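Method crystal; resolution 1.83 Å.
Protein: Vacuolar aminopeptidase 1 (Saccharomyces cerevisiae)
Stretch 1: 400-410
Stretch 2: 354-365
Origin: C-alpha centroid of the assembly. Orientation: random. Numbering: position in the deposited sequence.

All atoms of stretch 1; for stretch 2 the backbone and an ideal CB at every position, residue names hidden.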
ATOM      1  N   VAL D 400      14.549 -14.723  47.411  1.00 16.51           N
ATOM      2  CA  VAL D 400      13.657 -15.126  46.327  1.00 16.97           C
ATOM      3  C   VAL D 400      13.306 -13.928  45.447  1.00 17.99           C
ATOM      4  O   VAL D 400      12.936 -12.869  45.951  1.00 18.90           O
ATOM      5  CB  VAL D 400      12.346 -15.729  46.889  1.00 17.76           C
ATOM      6  CG1 VAL D 400      11.383 -16.067  45.755  1.00 19.27           C
ATOM      7  CG2 VAL D 400      12.660 -16.973  47.694  1.00 19.62           C
ATOM      8  N   GLN D 401      13.432 -14.097  44.135  1.00 15.35           N
ATOM      9  CA  GLN D 401      13.110 -13.023  43.200  1.00 14.59           C
ATOM     10  C   GLN D 401      11.861 -13.403  42.422  1.00 14.59           C
ATOM     11  O   GLN D 401      11.397 -14.538  42.501  1.00 13.06           O
ATOM     12  CB  GLN D 401      14.268 -12.794  42.230  1.00 13.79           C
ATOM     13  CG  GLN D 401      15.620 -12.657  42.903  1.00 14.35           C
ATOM     14  CD  GLN D 401      16.673 -12.142  41.951  1.00 14.80           C
ATOM     15  OE1 GLN D 401      16.741 -10.944  41.676  1.00 12.45           O
ATOM     16  NE2 GLN D 401      17.494 -13.047  41.431  1.00 12.54           N
ATOM     17  N   TYR D 402      11.326 -12.451  41.666  1.00 14.04           N
ATOM     18  CA  TYR D 402      10.117 -12.685  40.884  1.00 13.37           C
ATOM     19  C   TYR D 402      10.288 -12.415  39.399  1.00 14.13           C
ATOM     20  O   TYR D 402      11.047 -11.531  39.001  1.00 12.12           O
ATOM     21  CB  TYR D 402       8.991 -11.745  41.319  1.00 14.86           C
ATOM     22  CG  TYR D 402       8.309 -11.996  42.639  1.00 16.08           C
ATOM     23  CD1 TYR D 402       8.550 -13.146  43.389  1.00 17.26           C
ATOM     24  CD2 TYR D 402       7.376 -11.079  43.118  1.00 17.96           C
ATOM     25  CE1 TYR D 402       7.867 -13.373  44.592  1.00 17.67           C
ATOM     26  CE2 TYR D 402       6.694 -11.291  44.302  1.00 20.04           C
ATOM     27  CZ  TYR D 402       6.940 -12.436  45.035  1.00 19.73           C
ATOM     28  OH  TYR D 402       6.239 -12.629  46.204  1.00 22.86           O
ATOM     29  N   PHE D 403       9.568 -13.184  38.587  1.00 13.30           N
ATOM     30  CA  PHE D 403       9.516 -12.934  37.157  1.00 14.15           C
ATOM     31  C   PHE D 403       8.109 -13.220  36.657  1.00 13.76           C
ATOM     32  O   PHE D 403       7.560 -14.303  36.878  1.00 14.37           O
ATOM     33  CB  PHE D 403      10.494 -13.765  36.323  1.00 15.17           C
ATOM     34  CG  PHE D 403      10.347 -13.508  34.840  1.00 15.74           C
ATOM     35  CD1 PHE D 403       9.473 -14.269  34.067  1.00 16.05           C
ATOM     36  CD2 PHE D 403      10.970 -12.411  34.250  1.00 15.12           C
ATOM     37  CE1 PHE D 403       9.211 -13.935  32.733  1.00 17.34           C
ATOM     38  CE2 PHE D 403      10.716 -12.066  32.918  1.00 16.79           C
ATOM     39  CZ  PHE D 403       9.833 -12.829  32.160  1.00 15.32           C
ATOM     40  N   GLN D 404       7.523 -12.214  36.012  1.00 13.31           N
ATOM     41  CA  GLN D 404       6.200 -12.313  35.408  1.00 14.03           C
ATOM     42  C   GLN D 404       6.260 -11.373  34.208  1.00 13.20           C
ATOM     43  O   GLN D 404       6.956 -10.362  34.252  1.00 13.65           O
ATOM     44  CB  GLN D 404       5.088 -11.866  36.370  1.00 13.25           C
ATOM     45  CG  GLN D 404       3.684 -11.969  35.747  1.00 13.72           C
ATOM     46  CD  GLN D 404       2.559 -11.914  36.771  1.00 16.51           C
ATOM     47  OE1 GLN D 404       2.628 -12.556  37.821  1.00 16.07           O
ATOM     48  NE2 GLN D 404       1.507 -11.161  36.460  1.00 14.15           N
ATOM     49  N   ILE D 405       5.550 -11.709  33.137  1.00 14.03           N
ATOM     50  CA  ILE D 405       5.560 -10.874  31.936  1.00 14.82           C
ATOM     51  C   ILE D 405       4.656  -9.658  32.076  1.00 15.69           C
ATOM     52  O   ILE D 405       3.745  -9.641  32.902  1.00 14.87           O
ATOM     53  CB  ILE D 405       5.083 -11.663  30.694  1.00 13.86           C
ATOM     54  CG1 ILE D 405       3.627 -12.105  30.890  1.00 15.50           C
ATOM     55  CG2 ILE D 405       5.984 -12.870  30.457  1.00 13.43           C
ATOM     56  CD1 ILE D 405       2.949 -12.596  29.613  1.00 15.61           C
ATOM     57  N   LYS D 406       4.919  -8.631  31.273  1.00 15.74           N
ATOM     58  CA  LYS D 406       4.070  -7.446  31.282  1.00 15.24           C
ATOM     59  C   LYS D 406       2.777  -7.903  30.616  1.00 14.89           C
ATOM     60  O   LYS D 406       2.788  -8.858  29.835  1.00 14.94           O
ATOM     61  CB  LYS D 406       4.724  -6.317  30.473  1.00 15.24           C
ATOM     62  CG  LYS D 406       6.019  -5.805  31.095  1.00 17.23           C
ATOM     63  CD  LYS D 406       6.682  -4.718  30.257  1.00 18.71           C
ATOM     64  CE  LYS D 406       5.823  -3.466  30.160  1.00 19.71           C
ATOM     65  NZ  LYS D 406       6.553  -2.348  29.482  1.00 21.17           N
ATOM     66  N   ASN D 407       1.662  -7.244  30.919  1.00 16.19           N
ATOM     67  CA  ASN D 407       0.384  -7.626  30.328  1.00 15.78           C
ATOM     68  C   ASN D 407       0.349  -7.580  28.803  1.00 18.41           C
ATOM     69  O   ASN D 407      -0.420  -8.326  28.186  1.00 15.17           O
ATOM     70  CB  ASN D 407      -0.753  -6.743  30.864  1.00 15.94           C
ATOM     71  CG  ASN D 407      -0.940  -6.865  32.362  1.00 19.62           C
ATOM     72  OD1 ASN D 407      -0.382  -7.760  32.997  1.00 16.19           O
ATOM     73  ND2 ASN D 407      -1.729  -5.950  32.940  1.00 15.52           N
ATOM     74  N   ASN D 408       1.158  -6.711  28.201  1.00 16.94           N
ATOM     75  CA  ASN D 408       1.193  -6.567  26.748  1.00 17.91           C
ATOM     76  C   ASN D 408       2.376  -7.308  26.144  1.00 20.72           C
ATOM     77  O   ASN D 408       2.793  -7.005  25.021  1.00 20.00           O
ATOM     78  CB  ASN D 408       1.295  -5.084  26.374  1.00 18.68           C
ATOM     79  CG  ASN D 408       2.529  -4.422  26.944  1.00 21.85           C
ATOM     80  OD1 ASN D 408       3.347  -5.057  27.625  1.00 17.24           O
ATOM     81  ND2 ASN D 408       2.668  -3.130  26.672  1.00 19.00           N
ATOM     82  N   SER D 409       2.904  -8.290  26.867  1.00 18.66           N
ATOM     83  CA  SER D 409       4.053  -9.060  26.388  1.00 19.65           C
ATOM     84  C   SER D 409       3.668 -10.501  26.072  1.00 22.06           C
ATOM     85  O   SER D 409       2.486 -10.816  25.923  1.00 21.15           O
ATOM     86  CB  SER D 409       5.175  -9.023  27.438  1.00 19.97           C
ATOM     87  OG  SER D 409       6.360  -9.652  26.970  1.00 21.57           O
ATOM     88  N   ARG D 410       4.672 -11.367  25.970  1.00 22.95           N
ATOM     89  CA  ARG D 410       4.453 -12.770  25.638  1.00 24.94           C
ATOM     90  C   ARG D 410       5.250 -13.650  26.592  1.00 23.49           C
ATOM     91  O   ARG D 410       6.348 -13.286  27.008  1.00 22.36           O
ATOM     92  CB  ARG D 410       4.902 -13.019  24.198  1.00 28.51           C
ATOM     93  CG  ARG D 410       4.802 -14.458  23.755  1.00 36.02           C
ATOM     94  CD  ARG D 410       5.315 -14.626  22.336  1.00 38.87           C
ATOM     95  NE  ARG D 410       5.346 -16.031  21.946  1.00 42.83           N
ATOM     96  CZ  ARG D 410       6.075 -16.959  22.556  1.00 44.72           C
ATOM     97  NH1 ARG D 410       6.842 -16.634  23.590  1.00 41.99           N
ATOM     98  NH2 ARG D 410       6.036 -18.215  22.134  1.00 46.98           N
ATOM     99  N   UNK D 354      14.527  -2.431  28.610  1.00 14.85           N
ATOM    100  CA  UNK D 354      13.674  -2.200  29.778  1.00 16.49           C
ATOM    101  C   UNK D 354      12.180  -2.281  29.494  1.00 16.82           C
ATOM    102  O   UNK D 354      11.393  -2.632  30.374  1.00 15.47           O
ATOM    103  CB  UNK D 354      13.990  -0.826  30.371  1.00 16.49           C
ATOM    104  N   UNK D 355      11.800  -1.980  28.258  1.00 17.67           N
ATOM    105  CA  UNK D 355      10.399  -1.981  27.864  1.00 19.29           C
ATOM    106  C   UNK D 355       9.692  -3.340  27.847  1.00 17.95           C
ATOM    107  O   UNK D 355       8.463  -3.391  27.740  1.00 17.78           O
ATOM    108  CB  UNK D 355      10.292  -1.363  26.468  1.00 19.29           C
ATOM    109  N   UNK D 356      10.440  -4.437  27.942  1.00 16.62           N
ATOM    110  CA  UNK D 356       9.802  -5.753  27.932  1.00 17.47           C
ATOM    111  C   UNK D 356       9.784  -6.415  29.307  1.00 16.96           C
ATOM    112  O   UNK D 356       9.257  -7.518  29.465  1.00 17.50           O
ATOM    113  CB  UNK D 356      10.518  -6.667  26.936  1.00 17.47           C
ATOM    114  N   UNK D 357      10.363  -5.747  30.299  1.00 16.28           N
ATOM    115  CA  UNK D 357      10.380  -6.295  31.647  1.00 15.39           C
ATOM    116  C   UNK D 357       9.384  -5.587  32.558  1.00 15.78           C
ATOM    117  O   UNK D 357       9.277  -4.360  32.556  1.00 16.05           O
ATOM    118  CB  UNK D 357      11.788  -6.197  32.237  1.00 15.39           C
ATOM    119  N   UNK D 358       8.656  -6.381  33.333  1.00 14.04           N
ATOM    120  CA  UNK D 358       7.637  -5.870  34.243  1.00 13.75           C
ATOM    121  C   UNK D 358       8.235  -5.322  35.532  1.00 15.62           C
ATOM    122  O   UNK D 358       8.899  -6.043  36.279  1.00 12.92           O
ATOM    123  CB  UNK D 358       6.628  -6.973  34.571  1.00 13.75           C
ATOM    124  N   UNK D 359       7.991  -4.040  35.788  1.00 14.84           N
ATOM    125  CA  UNK D 359       8.497  -3.390  36.986  1.00 17.72           C
ATOM    126  C   UNK D 359       8.098  -4.199  38.216  1.00 17.18           C
ATOM    127  O   UNK D 359       6.952  -4.634  38.337  1.00 16.59           O
ATOM    128  CB  UNK D 359       7.974  -1.956  37.088  1.00 17.72           C
ATOM    129  N   UNK D 360       9.061  -4.391  39.113  1.00 16.44           N
ATOM    130  CA  UNK D 360       8.880  -5.148  40.350  1.00 16.01           C
ATOM    131  C   UNK D 360       8.723  -6.648  40.136  1.00 16.61           C
ATOM    132  O   UNK D 360       8.483  -7.388  41.092  1.00 15.51           O
ATOM    133  CB  UNK D 360       7.655  -4.618  41.098  1.00 16.01           C
ATOM    134  N   UNK D 361       8.861  -7.094  38.888  1.00 14.18           N
ATOM    135  CA  UNK D 361       8.737  -8.515  38.573  1.00 14.01           C
ATOM    136  C   UNK D 361       9.840  -9.041  37.657  1.00 13.23           C
ATOM    137  O   UNK D 361       9.570  -9.735  36.676  1.00 13.17           O
ATOM    138  CB  UNK D 361       7.377  -8.775  37.923  1.00 14.01           C
ATOM    139  N   UNK D 362      11.082  -8.689  37.964  1.00 13.15           N
ATOM    140  CA  UNK D 362      12.211  -9.193  37.201  1.00 13.41           C
ATOM    141  C   UNK D 362      13.365  -9.427  38.164  1.00 12.95           C
ATOM    142  O   UNK D 362      13.495  -8.731  39.175  1.00 14.85           O
ATOM    143  CB  UNK D 362      12.607  -8.225  36.084  1.00 13.41           C
ATOM    144  N   UNK D 363      14.192 -10.444  37.887  1.00 12.80           N
ATOM    145  CA  UNK D 363      15.341 -10.785  38.724  1.00 11.77           C
ATOM    146  C   UNK D 363      16.636 -10.137  38.240  1.00 13.19           C
ATOM    147  O   UNK D 363      16.734  -9.691  37.097  1.00 11.68           O
ATOM    148  CB  UNK D 363      15.516 -12.304  38.771  1.00 11.77           C
ATOM    149  N   UNK D 364      17.621 -10.088  39.128  1.00 12.54           N
ATOM    150  CA  UNK D 364      18.927  -9.540  38.799  1.00 13.19           C
ATOM    151  C   UNK D 364      19.947 -10.618  39.154  1.00 13.21           C
ATOM    152  O   UNK D 364      19.617 -11.595  39.826  1.00 12.60           O
ATOM    153  CB  UNK D 364      19.200  -8.229  39.539  1.00 13.19           C
ATOM    154  N   UNK D 365      21.197 -10.459  38.705  1.00 13.45           N
ATOM    155  CA  UNK D 365      22.234 -11.455  38.990  1.00 13.66           C
ATOM    156  C   UNK D 365      22.721 -11.575  40.433  1.00 14.22           C
ATOM    157  O   UNK D 365      22.678 -10.618  41.203  1.00 12.84           O
ATOM    158  CB  UNK D 365      23.448 -11.147  38.111  1.00 13.66           C
TER

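At position 354, CA-to-CB points away from stretch 1 and nothing of it lies within 5.5 Å of the ideal CB. Phi of -59° allows proline among many others. The residue is Pro 354.

At 355, CB points sideways, 4.9 Å from Lys 406 NZ. An acid would suit that charge, as would a neutral side chain with an acceptor; a small residue would merely leave room. It is Glu 355. Its side chain leads away, and it is the backbone O that takes the hydrogen bond from Lys 406 NZ, at 2.8 Å.

At 356, CB points away, with Ser 409 OG at 5.1 Å. Many side chains would fit. It is Val 356. Water 2 joins its O (2.7 Å) to Lys 406 N (2.9 Å).

At 357, CB again points away, so stretch 1 sets few limits. A long side chain could still swing back toward the Phe 403 ring. Tyr 357 does so: its CE2 lies 4.2 Å from Phe 403 CE2, at the edge of the phenylalanine ring.

Position 358 faces stretch 1. The ideal CB is 3.4 Å from Gln 404 O and 3.7 Å from Lys 406 CG. A medium aliphatic residue would suit the aliphatic part of the lysine. It is Leu 358, chi1 t. Its CD2 reaches Ile 405 O at 3.5 Å and Gln 404 CB at 4.0 Å.

Position 359 points away into space free of stretch 1, so most residues would do. It is Lys 359, extended through chi3.

At 360, phi/psi of 71/4 is left-handed and favours glycine, asparagine or aspartate. Asn 360 fits the type II turn from 358 to 361.

At 361, CB points sideways, 3.9 Å from Gln 404 N. A flat or medium side chain could lie between Tyr 402 and Gln 404. It is His 361. Its ND1 donates to Lys 359 O (2.9 Å). Its backbone O accepts from Gln 404 N at 3.3 Å.

Position 362 points away, so small, large, polar or aromatic side chains would all do. It is Phe 362, chi1 p.

At 363, the ideal CB is a tight 3.4 Å from Gln 401 CD. A compact residue suits, and phi of -94° does not exclude proline. Pro 363 puts CD 4.1 Å from Phe 403 CD2.

At 364, Gln 401 brackets the backbone: N donates to Gln 401 OE1 (2.8 Å), and O accepts from Gln 401 NE2 (3.0 Å). Many side chains would suit. It is Val 364.

Position 365 points away, with nothing of stretch 1 near its ideal CB. Many residues would do, and phi of -69° allows proline. It is Pro 365.

Stretch 2 354-365: PEVYLKNHFPVP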
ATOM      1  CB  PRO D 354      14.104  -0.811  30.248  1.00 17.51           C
ATOM      2  CG  PRO D 354      14.489  -0.129  28.973  1.00 15.97           C
ATOM      3  CD  PRO D 354      15.275  -1.208  28.258  1.00 16.21           C
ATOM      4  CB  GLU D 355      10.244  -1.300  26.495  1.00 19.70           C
ATOM      5  CG  GLU D 355      10.783  -2.079  25.293  1.00 21.23           C
ATOM      6  CD  GLU D 355      12.306  -2.057  25.162  1.00 19.11           C
ATOM      7  OE1 GLU D 355      12.988  -1.363  25.943  1.00 18.88           O
ATOM      8  OE2 GLU D 355      12.821  -2.742  24.259  1.00 22.81           O
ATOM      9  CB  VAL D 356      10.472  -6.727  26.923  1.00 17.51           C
ATOM     10  CG1 VAL D 356      10.459  -6.125  25.529  1.00 17.01           C
ATOM     11  CG2 VAL D 356      11.887  -7.053  27.358  1.00 18.15           C
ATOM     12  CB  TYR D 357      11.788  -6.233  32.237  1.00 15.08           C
ATOM     13  CG  TYR D 357      12.732  -7.242  31.618  1.00 15.33           C
ATOM     14  CD1 TYR D 357      13.459  -6.939  30.463  1.00 15.46           C
ATOM     15  CD2 TYR D 357      12.870  -8.519  32.164  1.00 15.29           C
ATOM     16  CE1 TYR D 357      14.301  -7.886  29.870  1.00 15.28           C
ATOM     17  CE2 TYR D 357      13.707  -9.471  31.580  1.00 16.63           C
ATOM     18  CZ  TYR D 357      14.420  -9.148  30.434  1.00 16.56           C
ATOM     19  OH  TYR D 357      15.253 -10.086  29.864  1.00 17.34           O
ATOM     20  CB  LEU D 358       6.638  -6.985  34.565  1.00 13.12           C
ATOM     21  CG  LEU D 358       5.501  -6.669  35.541  1.00 14.75           C
ATOM     22  CD1 LEU D 358       4.610  -5.567  34.972  1.00 15.15           C
ATOM     23  CD2 LEU D 358       4.691  -7.935  35.784  1.00 13.51           C
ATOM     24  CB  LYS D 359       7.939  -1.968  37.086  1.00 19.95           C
ATOM     25  CG  LYS D 359       8.505  -1.153  38.238  1.00 26.25           C
ATOM     26  CD  LYS D 359       8.017   0.287  38.178  1.00 32.55           C
ATOM     27  CE  LYS D 359       8.589   1.112  39.323  1.00 37.47           C
ATOM     28  NZ  LYS D 359      10.076   1.121  39.300  1.00 42.24           N
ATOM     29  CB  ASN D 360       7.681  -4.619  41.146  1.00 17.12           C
ATOM     30  CG  ASN D 360       7.883  -3.191  41.613  1.00 19.77           C
ATOM     31  OD1 ASN D 360       8.969  -2.827  42.067  1.00 20.94           O
ATOM     32  ND2 ASN D 360       6.836  -2.380  41.516  1.00 19.47           N
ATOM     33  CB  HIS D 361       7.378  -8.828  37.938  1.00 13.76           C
ATOM     34  CG  HIS D 361       6.206  -8.492  38.807  1.00 14.77           C
ATOM     35  ND1 HIS D 361       5.770  -7.200  39.003  1.00 14.74           N
ATOM     36  CD2 HIS D 361       5.366  -9.285  39.515  1.00 15.25           C
ATOM     37  CE1 HIS D 361       4.710  -7.210  39.792  1.00 14.72           C
ATOM     38  NE2 HIS D 361       4.444  -8.462  40.117  1.00 14.46           N
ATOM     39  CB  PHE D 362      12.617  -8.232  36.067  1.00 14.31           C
ATOM     40  CG  PHE D 362      13.027  -6.859  36.529  1.00 13.84           C
ATOM     41  CD1 PHE D 362      14.236  -6.657  37.186  1.00 14.55           C
ATOM     42  CD2 PHE D 362      12.205  -5.761  36.283  1.00 16.44           C
ATOM     43  CE1 PHE D 362      14.628  -5.380  37.591  1.00 16.53           C
ATOM     44  CE2 PHE D 362      12.587  -4.476  36.683  1.00 16.19           C
ATOM     45  CZ  PHE D 362      13.798  -4.286  37.336  1.00 16.40           C
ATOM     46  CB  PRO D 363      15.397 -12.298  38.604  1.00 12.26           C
ATOM     47  CG  PRO D 363      15.058 -12.497  37.148  1.00 11.78           C
ATOM     48  CD  PRO D 363      13.900 -11.529  36.929  1.00 11.17           C
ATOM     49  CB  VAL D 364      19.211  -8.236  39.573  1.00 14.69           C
ATOM     50  CG1 VAL D 364      18.182  -7.177  39.175  1.00 13.09           C
ATOM     51  CG2 VAL D 364      19.166  -8.483  41.076  1.00 15.24           C
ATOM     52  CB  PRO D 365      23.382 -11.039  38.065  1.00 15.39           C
ATOM     53  CG  PRO D 365      22.716 -10.183  37.003  1.00 15.32           C
ATOM     54  CD  PRO D 365      21.703  -9.420  37.793  1.00 13.36           C
TER
HETATM   55  O   HOH W   1       5.976  -5.095  26.672  1.00 23.15           O
HETATM   56  O   HOH W   2       7.263  -9.261  29.614  1.00 16.71           O
HETATM   57  O   HOH W   3       8.673  -1.853  31.403  1.00 19.63           O
HETATM   58  O   HOH W   4       9.465  -8.975  33.928  1.00 15.14           O
HETATM   59  O   HOH W   5      12.358  -9.805  41.793  1.00 14.77           O
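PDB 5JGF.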